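PDB 1Y0N: hypothetical UPF0270 protein PA3463 from Pseudomonas aeruginosa, which is of unknown function and belongs to the uncharacterised UPF0270 family. Local coordinates for residues I5-L10 with H45-G50. Residues are numbered along the deposited sequence; the frame is centred on the assembly and turned at random.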
ATOM      1  N   ILE A   5      -7.295  -2.253   3.774  1.00 47.56           N
ATOM      2  CA  ILE A   5      -8.277  -1.778   2.812  1.00 47.09           C
ATOM      3  C   ILE A   5      -7.856  -2.103   1.355  1.00 46.09           C
ATOM      4  O   ILE A   5      -6.710  -1.798   0.943  1.00 45.54           O
ATOM      5  CB  ILE A   5      -8.621  -0.272   2.969  1.00 47.27           C
ATOM      6  CG1 ILE A   5      -7.406   0.626   2.853  1.00 47.90           C
ATOM      7  CG2 ILE A   5      -9.267   0.001   4.316  1.00 49.44           C
ATOM      8  CD1 ILE A   5      -7.760   2.087   3.150  1.00 50.75           C
ATOM      9  N   PRO A   6      -8.748  -2.749   0.587  1.00 43.63           N
ATOM     10  CA  PRO A   6      -8.339  -3.124  -0.767  1.00 42.97           C
ATOM     11  C   PRO A   6      -7.994  -1.880  -1.599  1.00 42.30           C
ATOM     12  O   PRO A   6      -8.720  -0.896  -1.547  1.00 40.79           O
ATOM     13  CB  PRO A   6      -9.564  -3.885  -1.318  1.00 42.63           C
ATOM     14  CG  PRO A   6     -10.690  -3.489  -0.462  1.00 42.99           C
ATOM     15  CD  PRO A   6     -10.108  -3.197   0.896  1.00 43.45           C
ATOM     16  N   HIS A   7      -6.912  -1.954  -2.379  1.00 41.45           N
ATOM     17  CA  HIS A   7      -6.440  -0.823  -3.200  1.00 42.10           C
ATOM     18  C   HIS A   7      -7.502  -0.256  -4.158  1.00 42.41           C
ATOM     19  O   HIS A   7      -7.548   0.958  -4.392  1.00 39.32           O
ATOM     20  CB  HIS A   7      -5.149  -1.204  -3.979  1.00 43.39           C
ATOM     21  CG  HIS A   7      -5.343  -2.334  -4.966  1.00 42.31           C
ATOM     22  ND1 HIS A   7      -5.276  -3.663  -4.602  1.00 45.58           N
ATOM     23  CD2 HIS A   7      -5.642  -2.325  -6.283  1.00 44.02           C
ATOM     24  CE1 HIS A   7      -5.515  -4.425  -5.658  1.00 43.08           C
ATOM     25  NE2 HIS A   7      -5.740  -3.637  -6.691  1.00 43.63           N
ATOM     26  N   ASP A   8      -8.351  -1.152  -4.676  1.00 43.36           N
ATOM     27  CA  ASP A   8      -9.405  -0.807  -5.648  1.00 45.94           C
ATOM     28  C   ASP A   8     -10.585  -0.064  -5.010  1.00 46.24           C
ATOM     29  O   ASP A   8     -11.439   0.473  -5.703  1.00 46.78           O
ATOM     30  CB  ASP A   8      -9.893  -2.048  -6.400  1.00 47.06           C
ATOM     31  CG  ASP A   8     -10.155  -3.232  -5.495  1.00 51.27           C
ATOM     32  OD1 ASP A   8      -9.179  -3.910  -5.047  1.00 59.99           O
ATOM     33  OD2 ASP A   8     -11.344  -3.522  -5.262  1.00 56.53           O
ATOM     34  N   LEU A   9     -10.575   0.011  -3.685  1.00 45.81           N
ATOM     35  CA  LEU A   9     -11.566   0.798  -2.960  1.00 46.97           C
ATOM     36  C   LEU A   9     -11.070   2.249  -2.847  1.00 46.61           C
ATOM     37  O   LEU A   9     -11.854   3.131  -2.527  1.00 48.50           O
ATOM     38  CB  LEU A   9     -11.800   0.174  -1.578  1.00 46.34           C
ATOM     39  CG  LEU A   9     -12.958   0.655  -0.700  1.00 48.83           C
ATOM     40  CD1 LEU A   9     -14.283   0.239  -1.357  1.00 50.17           C
ATOM     41  CD2 LEU A   9     -12.821   0.095   0.714  1.00 47.40           C
ATOM     42  N   LEU A  10      -9.792   2.497  -3.154  1.00 45.43           N
ATOM     43  CA  LEU A  10      -9.179   3.807  -2.911  1.00 45.29           C
ATOM     44  C   LEU A  10      -9.406   4.841  -3.990  1.00 45.81           C
ATOM     45  O   LEU A  10      -9.455   4.563  -5.188  1.00 45.32           O
ATOM     46  CB  LEU A  10      -7.681   3.747  -2.593  1.00 44.61           C
ATOM     47  CG  LEU A  10      -7.253   3.277  -1.211  1.00 44.54           C
ATOM     48  CD1 LEU A  10      -5.770   3.352  -1.115  1.00 43.09           C
ATOM     49  CD2 LEU A  10      -7.893   4.038  -0.050  1.00 41.22           C
ATOM     50  N   HIS A  45       1.534  -3.655  -9.522  1.00 30.52           N
ATOM     51  CA  HIS A  45       1.474  -5.106  -9.806  1.00 31.68           C
ATOM     52  C   HIS A  45       1.509  -5.896  -8.488  1.00 30.01           C
ATOM     53  O   HIS A  45       0.756  -6.858  -8.319  1.00 30.12           O
ATOM     54  CB  HIS A  45       2.646  -5.507 -10.672  1.00 30.48           C
ATOM     55  CG  HIS A  45       2.550  -6.896 -11.222  1.00 34.99           C
ATOM     56  ND1 HIS A  45       1.542  -7.296 -12.061  1.00 36.43           N
ATOM     57  CD2 HIS A  45       3.372  -7.966 -11.078  1.00 36.99           C
ATOM     58  CE1 HIS A  45       1.737  -8.556 -12.410  1.00 38.75           C
ATOM     59  NE2 HIS A  45       2.826  -8.991 -11.807  1.00 37.88           N
ATOM     60  N   ALA A  46       2.405  -5.487  -7.594  1.00 29.16           N
ATOM     61  CA  ALA A  46       2.563  -6.095  -6.262  1.00 28.16           C
ATOM     62  C   ALA A  46       1.220  -5.975  -5.502  1.00 29.24           C
ATOM     63  O   ALA A  46       0.781  -6.945  -4.851  1.00 26.83           O
ATOM     64  CB  ALA A  46       3.678  -5.432  -5.501  1.00 28.02           C
ATOM     65  N   LEU A  47       0.517  -4.821  -5.651  1.00 29.03           N
ATOM     66  CA  LEU A  47      -0.828  -4.666  -5.019  1.00 28.44           C
ATOM     67  C   LEU A  47      -1.851  -5.612  -5.643  1.00 29.01           C
ATOM     68  O   LEU A  47      -2.666  -6.301  -4.908  1.00 26.63           O
ATOM     69  CB  LEU A  47      -1.360  -3.213  -5.161  1.00 29.57           C
ATOM     70  CG  LEU A  47      -0.738  -2.142  -4.269  1.00 31.12           C
ATOM     71  CD1 LEU A  47      -1.272  -0.840  -4.875  1.00 29.62           C
ATOM     72  CD2 LEU A  47      -1.272  -2.406  -2.829  1.00 28.62           C
ATOM     73  N   ARG A  48      -1.811  -5.686  -6.986  1.00 27.68           N
ATOM     74  CA  ARG A  48      -2.652  -6.665  -7.703  1.00 32.40           C
ATOM     75  C   ARG A  48      -2.370  -8.138  -7.317  1.00 30.70           C
ATOM     76  O   ARG A  48      -3.294  -8.974  -7.282  1.00 32.43           O
ATOM     77  CB  ARG A  48      -2.587  -6.519  -9.245  1.00 30.48           C
ATOM     78  CG  ARG A  48      -3.270  -5.199  -9.732  1.00 37.50           C
ATOM     79  CD  ARG A  48      -3.324  -5.129 -11.273  1.00 37.56           C
ATOM     80  NE  ARG A  48      -1.999  -5.244 -11.892  1.00 42.28           N
ATOM     81  CZ  ARG A  48      -1.295  -4.209 -12.387  1.00 41.98           C
ATOM     82  NH1 ARG A  48      -1.738  -2.961 -12.258  1.00 36.22           N
ATOM     83  NH2 ARG A  48      -0.125  -4.446 -12.980  1.00 39.38           N
ATOM     84  N   ARG A  49      -1.119  -8.459  -7.063  1.00 30.85           N
ATOM     85  CA  ARG A  49      -0.757  -9.858  -6.654  1.00 31.06           C
ATOM     86  C   ARG A  49      -0.974 -10.114  -5.119  1.00 31.03           C
ATOM     87  O   ARG A  49      -0.731 -11.229  -4.594  1.00 32.07           O
ATOM     88  CB  ARG A  49       0.709 -10.123  -7.011  1.00 28.11           C
ATOM     89  CG  ARG A  49       1.046 -10.172  -8.550  1.00 31.06           C
ATOM     90  CD  ARG A  49       2.474 -10.459  -8.721  1.00 27.86           C
ATOM     91  NE  ARG A  49       2.812 -11.614  -7.921  1.00 35.97           N
ATOM     92  CZ  ARG A  49       2.658 -12.900  -8.292  1.00 33.85           C
ATOM     93  NH1 ARG A  49       2.289 -13.219  -9.540  1.00 30.72           N
ATOM     94  NH2 ARG A  49       2.910 -13.850  -7.401  1.00 26.94           N
ATOM     95  N   GLY A  50      -1.405  -9.089  -4.413  1.00 31.31           N
ATOM     96  CA  GLY A  50      -1.528  -9.120  -2.949  1.00 30.41           C
ATOM     97  C   GLY A  50      -0.242  -9.255  -2.178  1.00 30.26           C
ATOM     98  O   GLY A  50      -0.271  -9.584  -0.983  1.00 30.51           O
TER
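H7 lays its imidazole against L47, joining the short 3-10 turn 7-9, in the loop between strand 3-4 and helix 12-24, to the end of helix 36-48, whose last turn closes in a Schellman motif at G50. The main apolar contact is a CH-pi interaction: L47 CB sits over one ring face, 4.2 Å from the H7 ring centroid and 19° off the normal, displaced toward the rim. At the root of the ring, H7 CB meets L47 CD1 at 4.0 Å, the side chains running antiparallel past one another. H7 CG is flanked by the backbone N and C (chi1 63°), a rotamer that swings the imidazole toward the helix end. On the opposite face D8 OD1 is stacked above the middle of the ring, 3.7 Å from its plane, and the ring is thus sandwiched between a carboxylate oxygen and a methylene. R48 CG comes within 4.2 Å of H7 NE2. L47 itself is buried, also touching L15 and L19 of helix 12-24 and L65 of strand 63-67, while H7 also rests on I54 of the central strand 52-56.

The polar atoms nearby bond elsewhere. H7 ND1 is hydrogen-bonded to a bound glycerol, probably from the crystallisation liquor. L47 O accepts one of the two Schellman bonds, from G50 N; residue G50 has the positive phi of that turn. Exposed R48 makes a weak bond through NH2 to H45 ND1, in the plane of that ring. Closest of all across the two segments, H7 CE1 approaches L47 O to 3.5 Å.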